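Local coordinates for protein laccase (Botrytis aclada, PDB 3SQR) that oxidises phenolic substrates with molecular oxygen as a multicopper oxidase, reducing the oxygen to water, and probably serves in degrading lignin and detoxifying its breakdown products, at residues Tyr298-Leu303 with Glu369-Ala374; Ala189-Asp194 with Asp312-Ala317. One frame throughout, in Å; residues are numbered along the deposited sequence.

How the contacts relate
Running from the N terminus, the chain leaves the first cupredoxin domain through 189-194, builds most of the second domain, passes 298-303 and only then reaches 312-317, where contact 2 closes its loop of 117 intervening residues. Contact 1 has by then opened at 298-303 and closes later, at 369-374, on the way to the third domain. The two loops therefore cross. Both contacts reach the same six-stranded sheet of the second domain, one at its edge strand 293-300, the other at the inner strand 310-316. Their centres lie about 16 Å apart, and they touch directly, Leu303 CD2 packing on Val313 CG1 at 3.4 Å. Together they bind both interdomain connections to the middle domain.

Contact 1 (Tyr298-Leu303 with Glu369-Ala374). With MAN (alpha-D-mannopyranose), chain L.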
loop_
_atom_site.group_PDB
_atom_site.type_symbol
_atom_site.label_atom_id
_atom_site.label_comp_id
_atom_site.label_asym_id
_atom_site.label_seq_id
_atom_site.Cartn_x
_atom_site.Cartn_y
_atom_site.Cartn_z
ATOM N N TYR A 298 3.618 6.877 20.321
ATOM C CA TYR A 298 2.637 6.433 21.265
ATOM C C TYR A 298 2.752 4.929 21.425
ATOM O O TYR A 298 3.297 4.204 20.563
ATOM C CB TYR A 298 1.229 6.866 20.905
ATOM C CG TYR A 298 0.557 6.044 19.802
ATOM C CD1 TYR A 298 0.781 6.343 18.478
ATOM C CD2 TYR A 298 -0.287 5.001 20.112
ATOM C CE1 TYR A 298 0.156 5.628 17.482
ATOM C CE2 TYR A 298 -0.930 4.265 19.111
ATOM C CZ TYR A 298 -0.696 4.635 17.781
ATOM O OH TYR A 298 -1.290 3.967 16.755
ATOM N N THR A 299 2.320 4.454 22.584
ATOM C CA THR A 299 2.423 3.033 22.867
ATOM C C THR A 299 1.066 2.378 22.744
ATOM O O THR A 299 0.008 2.952 23.034
ATOM C CB THR A 299 3.038 2.780 24.263
ATOM O OG1 THR A 299 2.303 3.522 25.231
ATOM C CG2 THR A 299 4.472 3.188 24.294
ATOM N N THR A 300 1.092 1.152 22.255
ATOM C CA THR A 300 -0.101 0.400 22.057
ATOM C C THR A 300 0.252 -1.075 22.185
ATOM O O THR A 300 1.375 -1.466 21.886
ATOM C CB THR A 300 -0.762 0.721 20.670
ATOM O OG1 THR A 300 -2.036 0.114 20.651
ATOM C CG2 THR A 300 0.156 0.198 19.477
ATOM N N ASP A 301 -0.703 -1.878 22.629
ATOM C CA ASP A 301 -0.522 -3.332 22.680
ATOM C C ASP A 301 -0.849 -4.029 21.369
ATOM O O ASP A 301 -0.400 -5.162 21.134
ATOM C CB ASP A 301 -1.433 -3.946 23.766
ATOM C CG ASP A 301 -0.983 -3.600 25.165
ATOM O OD1 ASP A 301 0.247 -3.570 25.424
ATOM O OD2 ASP A 301 -1.889 -3.361 25.993
ATOM N N THR A 302 -1.694 -3.389 20.579
ATOM C CA THR A 302 -2.103 -3.957 19.292
ATOM C C THR A 302 -2.166 -2.819 18.295
ATOM O O THR A 302 -2.250 -1.658 18.679
ATOM C CB THR A 302 -3.412 -4.713 19.327
ATOM O OG1 THR A 302 -4.492 -3.805 19.281
ATOM C CG2 THR A 302 -3.533 -5.603 20.566
ATOM N N LEU A 303 -2.137 -3.142 17.011
ATOM C CA LEU A 303 -1.983 -2.066 16.000
ATOM C C LEU A 303 -2.826 -2.449 14.774
ATOM O O LEU A 303 -2.516 -3.455 14.064
ATOM C CB LEU A 303 -0.512 -1.970 15.659
ATOM C CG LEU A 303 -0.017 -0.904 14.679
ATOM C CD1 LEU A 303 -0.615 0.445 14.982
ATOM C CD2 LEU A 303 1.495 -0.849 14.640
ATOM N N GLU A 369 -11.287 -0.906 11.969
ATOM C CA GLU A 369 -10.887 0.493 12.012
ATOM C C GLU A 369 -9.417 0.668 11.711
ATOM O O GLU A 369 -8.602 -0.300 11.759
ATOM C CB GLU A 369 -11.199 1.089 13.389
ATOM C CG GLU A 369 -12.660 0.943 13.680
ATOM C CD GLU A 369 -13.122 1.713 14.876
ATOM O OE1 GLU A 369 -12.377 2.551 15.423
ATOM O OE2 GLU A 369 -14.245 1.401 15.292
ATOM N N ASP A 370 -9.062 1.926 11.494
ATOM C CA ASP A 370 -7.681 2.310 11.561
ATOM C C ASP A 370 -7.356 2.607 13.030
ATOM O O ASP A 370 -8.273 2.650 13.905
ATOM C CB ASP A 370 -7.383 3.578 10.752
ATOM C CG ASP A 370 -7.452 3.369 9.234
ATOM O OD1 ASP A 370 -7.493 2.223 8.753
ATOM O OD2 ASP A 370 -7.351 4.390 8.504
ATOM N N GLU A 371 -6.076 2.867 13.287
ATOM C CA GLU A 371 -5.683 3.425 14.589
ATOM C C GLU A 371 -6.454 4.706 14.843
ATOM O O GLU A 371 -6.828 5.428 13.918
ATOM C CB GLU A 371 -4.175 3.639 14.700
ATOM C CG GLU A 371 -3.392 2.378 14.907
ATOM C CD GLU A 371 -3.667 1.773 16.247
ATOM O OE1 GLU A 371 -3.346 2.427 17.236
ATOM O OE2 GLU A 371 -4.206 0.651 16.307
ATOM N N PRO A 372 -6.716 4.979 16.122
ATOM C CA PRO A 372 -7.590 6.141 16.322
ATOM C C PRO A 372 -6.926 7.442 15.846
ATOM O O PRO A 372 -5.746 7.638 16.085
ATOM C CB PRO A 372 -7.787 6.162 17.846
ATOM C CG PRO A 372 -7.332 4.880 18.370
ATOM C CD PRO A 372 -6.359 4.295 17.375
ATOM N N VAL A 373 -7.691 8.353 15.255
ATOM C CA VAL A 373 -7.094 9.608 14.796
ATOM C C VAL A 373 -6.327 10.331 15.865
ATOM O O VAL A 373 -5.245 10.896 15.600
ATOM C CB VAL A 373 -8.111 10.539 14.113
ATOM C CG1 VAL A 373 -8.563 9.930 12.760
ATOM C CG2 VAL A 373 -9.322 10.816 15.017
ATOM N N ALA A 374 -6.832 10.289 17.108
ATOM C CA ALA A 374 -6.111 11.018 18.184
ATOM C C ALA A 374 -4.712 10.536 18.498
ATOM O O ALA A 374 -3.914 11.276 19.065
ATOM C CB ALA A 374 -6.959 11.066 19.466
HETATM C C1 MAN L . -3.441 6.751 20.620
HETATM C C2 MAN L . -4.046 5.601 21.416
HETATM C C3 MAN L . -5.509 5.858 21.747
HETATM C C4 MAN L . -5.645 7.214 22.444
HETATM C C5 MAN L . -5.022 8.298 21.555
HETATM C C6 MAN L . -5.064 9.663 22.256
HETATM O O2 MAN L . -3.251 5.416 22.581
HETATM O O3 MAN L . -6.025 4.751 22.491
HETATM O O4 MAN L . -7.002 7.505 22.607
HETATM O O5 MAN L . -3.659 7.995 21.273
HETATM O O6 MAN L . -4.277 9.552 23.448
HETATM O O HOH W 1 -3.980 1.911 19.713
#
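Tyr298 and Glu371 make a buried polar contact, a phenol-carboxylate hydrogen bond between edge strand 293-300 of the second cupredoxin domain and the connection leading to the third. Tyr298 OH donates to Glu371 OE1 at 2.6 Å, meeting it on the anti side and 27° out of the carboxylate plane. The ring and carboxylate planes are nearly parallel, 14° apart, with Glu371 OE1 at the ring edge. A water donates to the same OE1 at 2.6 Å and to Thr300 OG1 at 2.8 Å; that hydroxyl spends its own proton on Thr302 O at 2.7 Å, which ties the turn after the strand together. Glu371 OE2 is held separately, by Leu304 N and a salt bridge to Arg365, so bonds at both oxygens fix the carboxylate's rotation. Chi1 of -75°, with CG anti to the carbonyl carbon, brings Glu371 CG to 3.4 Å from Leu303 CD1, the two side chains crossing at about a right angle. Beside the Tyr298 ring, a glycan mannose packs its C1 near Tyr298 CD2 (3.6 Å) and its C6 against Ala374 CB (3.7 Å). Leu303 enters strand 303-305 of the domain's other sheet and rests on Leu285 of strand 285-290 and Tyr311 of strand 310-316.

Contact 2 (Ala189-Asp194 with Asp312-Ala317); sequences ATADYD and DVIVEA
Tyr193 OH, at the far end of the side chain that packs on Ile314, is hydrogen-bonded by Arg264 NH1. NE of the same arginine forms a salt bridge with Asp312 OD2, so one residue of strand 262-269 ties both segments together. In the three-domain cupredoxin fold of a laccase, 189-194 is part of the link from the last strand of the first domain to the first strand of the second, and here it lies over the second domain's inner strand 310-316. Between the segments themselves the contact is apolar and centres on Ile314. Its CD1 presses against Tyr193 CB at 3.4 Å and reaches ring atom CD1 at 3.5 Å, while CG2 approaches the carbonyl oxygen Asp192 O at 3.8 Å. Ala191 CB adds a looser touch on Ile314 CG1, 4.4 Å away. The tyrosine and isoleucine side chains cross at about a right angle. With chi1 at 60°, Tyr193 CG sits between its own backbone N and carbonyl carbon, and the ring turns back along the link toward Ala189, its hydroxyl end leading off from Ile314. Arg46 makes a cation-pi contact with this ring and bonds Tyr193 O through NH2. The ring's edge is met in plane by Ala189 CB, which lies 3.9 Å from Tyr193 CE1.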
loop_
_atom_site.group_PDB
_atom_site.type_symbol
_atom_site.label_atom_id
_atom_site.label_comp_id
_atom_site.label_asym_id
_atom_site.label_seq_id
_atom_site.Cartn_x
_atom_site.Cartn_y
_atom_site.Cartn_z
ATOM N N ALA A 189 14.165 9.353 12.571
ATOM C CA ALA A 189 13.002 8.657 13.216
ATOM C C ALA A 189 12.682 9.382 14.526
ATOM O O ALA A 189 13.523 10.087 15.053
ATOM C CB ALA A 189 13.350 7.184 13.473
ATOM N N THR A 190 11.494 9.197 15.040
ATOM C CA THR A 190 11.013 9.982 16.145
ATOM C C THR A 190 11.274 9.298 17.492
ATOM O O THR A 190 10.946 9.851 18.521
ATOM C CB THR A 190 9.561 10.250 16.062
ATOM O OG1 THR A 190 8.868 9.013 15.860
ATOM C CG2 THR A 190 9.211 11.318 14.971
ATOM N N ALA A 191 11.851 8.110 17.459
ATOM C CA ALA A 191 12.350 7.454 18.670
ATOM C C ALA A 191 13.604 6.715 18.341
ATOM O O ALA A 191 13.839 6.324 17.200
ATOM C CB ALA A 191 11.273 6.497 19.294
ATOM N N ASP A 192 14.431 6.532 19.356
ATOM C CA ASP A 192 15.660 5.803 19.258
ATOM C C ASP A 192 15.431 4.309 19.264
ATOM O O ASP A 192 14.420 3.802 19.809
ATOM C CB ASP A 192 16.580 6.193 20.431
ATOM C CG ASP A 192 17.110 7.619 20.313
ATOM O OD1 ASP A 192 17.119 8.216 19.213
ATOM O OD2 ASP A 192 17.533 8.145 21.353
ATOM N N TYR A 193 16.326 3.615 18.573
ATOM C CA TYR A 193 16.317 2.203 18.488
ATOM C C TYR A 193 17.673 1.735 18.087
ATOM O O TYR A 193 18.502 2.479 17.522
ATOM C CB TYR A 193 15.243 1.669 17.500
ATOM C CG TYR A 193 15.480 2.183 16.098
ATOM C CD1 TYR A 193 14.963 3.401 15.707
ATOM C CD2 TYR A 193 16.246 1.472 15.221
ATOM C CE1 TYR A 193 15.198 3.875 14.432
ATOM C CE2 TYR A 193 16.485 1.909 13.920
ATOM C CZ TYR A 193 15.953 3.123 13.548
ATOM O OH TYR A 193 16.219 3.608 12.279
ATOM N N ASP A 194 17.950 0.467 18.406
ATOM C CA ASP A 194 19.232 -0.088 18.157
ATOM C C ASP A 194 19.378 -0.769 16.858
ATOM O O ASP A 194 20.425 -0.653 16.214
ATOM C CB ASP A 194 19.565 -1.133 19.249
ATOM C CG ASP A 194 19.570 -0.516 20.613
ATOM O OD1 ASP A 194 20.192 0.553 20.710
ATOM O OD2 ASP A 194 18.858 -1.009 21.499
ATOM N N ASP A 312 5.671 1.990 11.524
ATOM C CA ASP A 312 6.968 1.690 12.041
ATOM C C ASP A 312 6.732 1.701 13.557
ATOM O O ASP A 312 6.099 2.615 14.100
ATOM C CB ASP A 312 8.019 2.723 11.724
ATOM C CG ASP A 312 8.498 2.673 10.300
ATOM O OD1 ASP A 312 7.736 3.146 9.483
ATOM O OD2 ASP A 312 9.614 2.192 10.009
ATOM N N VAL A 313 7.203 0.628 14.174
ATOM C CA VAL A 313 7.165 0.513 15.648
ATOM C C VAL A 313 8.518 0.126 16.197
ATOM O O VAL A 313 9.309 -0.552 15.604
ATOM C CB VAL A 313 6.082 -0.515 16.084
ATOM C CG1 VAL A 313 4.715 -0.155 15.479
ATOM C CG2 VAL A 313 6.524 -1.962 15.629
ATOM N N ILE A 314 8.750 0.563 17.432
ATOM C CA ILE A 314 9.950 0.210 18.122
ATOM C C ILE A 314 9.479 -0.715 19.239
ATOM O O ILE A 314 8.498 -0.407 19.922
ATOM C CB ILE A 314 10.633 1.401 18.767
ATOM C CG1 ILE A 314 11.122 2.384 17.718
ATOM C CG2 ILE A 314 11.898 0.924 19.583
ATOM C CD1 ILE A 314 11.951 1.825 16.635
ATOM N N VAL A 315 10.153 -1.853 19.331
ATOM C CA VAL A 315 9.786 -2.845 20.358
ATOM C C VAL A 315 11.078 -3.066 21.156
ATOM O O VAL A 315 12.123 -3.432 20.588
ATOM C CB VAL A 315 9.299 -4.142 19.818
ATOM C CG1 VAL A 315 8.829 -5.009 21.029
ATOM C CG2 VAL A 315 8.117 -3.937 18.900
ATOM N N GLU A 316 10.965 -2.861 22.464
ATOM C CA GLU A 316 12.061 -3.174 23.383
ATOM C C GLU A 316 11.861 -4.583 23.920
ATOM O O GLU A 316 10.743 -4.952 24.338
ATOM C CB GLU A 316 12.158 -2.121 24.497
ATOM C CG GLU A 316 13.262 -2.429 25.448
ATOM C CD GLU A 316 13.460 -1.298 26.422
ATOM O OE1 GLU A 316 12.437 -0.727 26.847
ATOM O OE2 GLU A 316 14.643 -0.988 26.730
ATOM N N ALA A 317 12.928 -5.361 23.772
ATOM C CA ALA A 317 12.972 -6.757 24.099
ATOM C C ALA A 317 13.235 -6.799 25.642
ATOM O O ALA A 317 14.289 -7.221 26.068
ATOM C CB ALA A 317 14.086 -7.435 23.349
#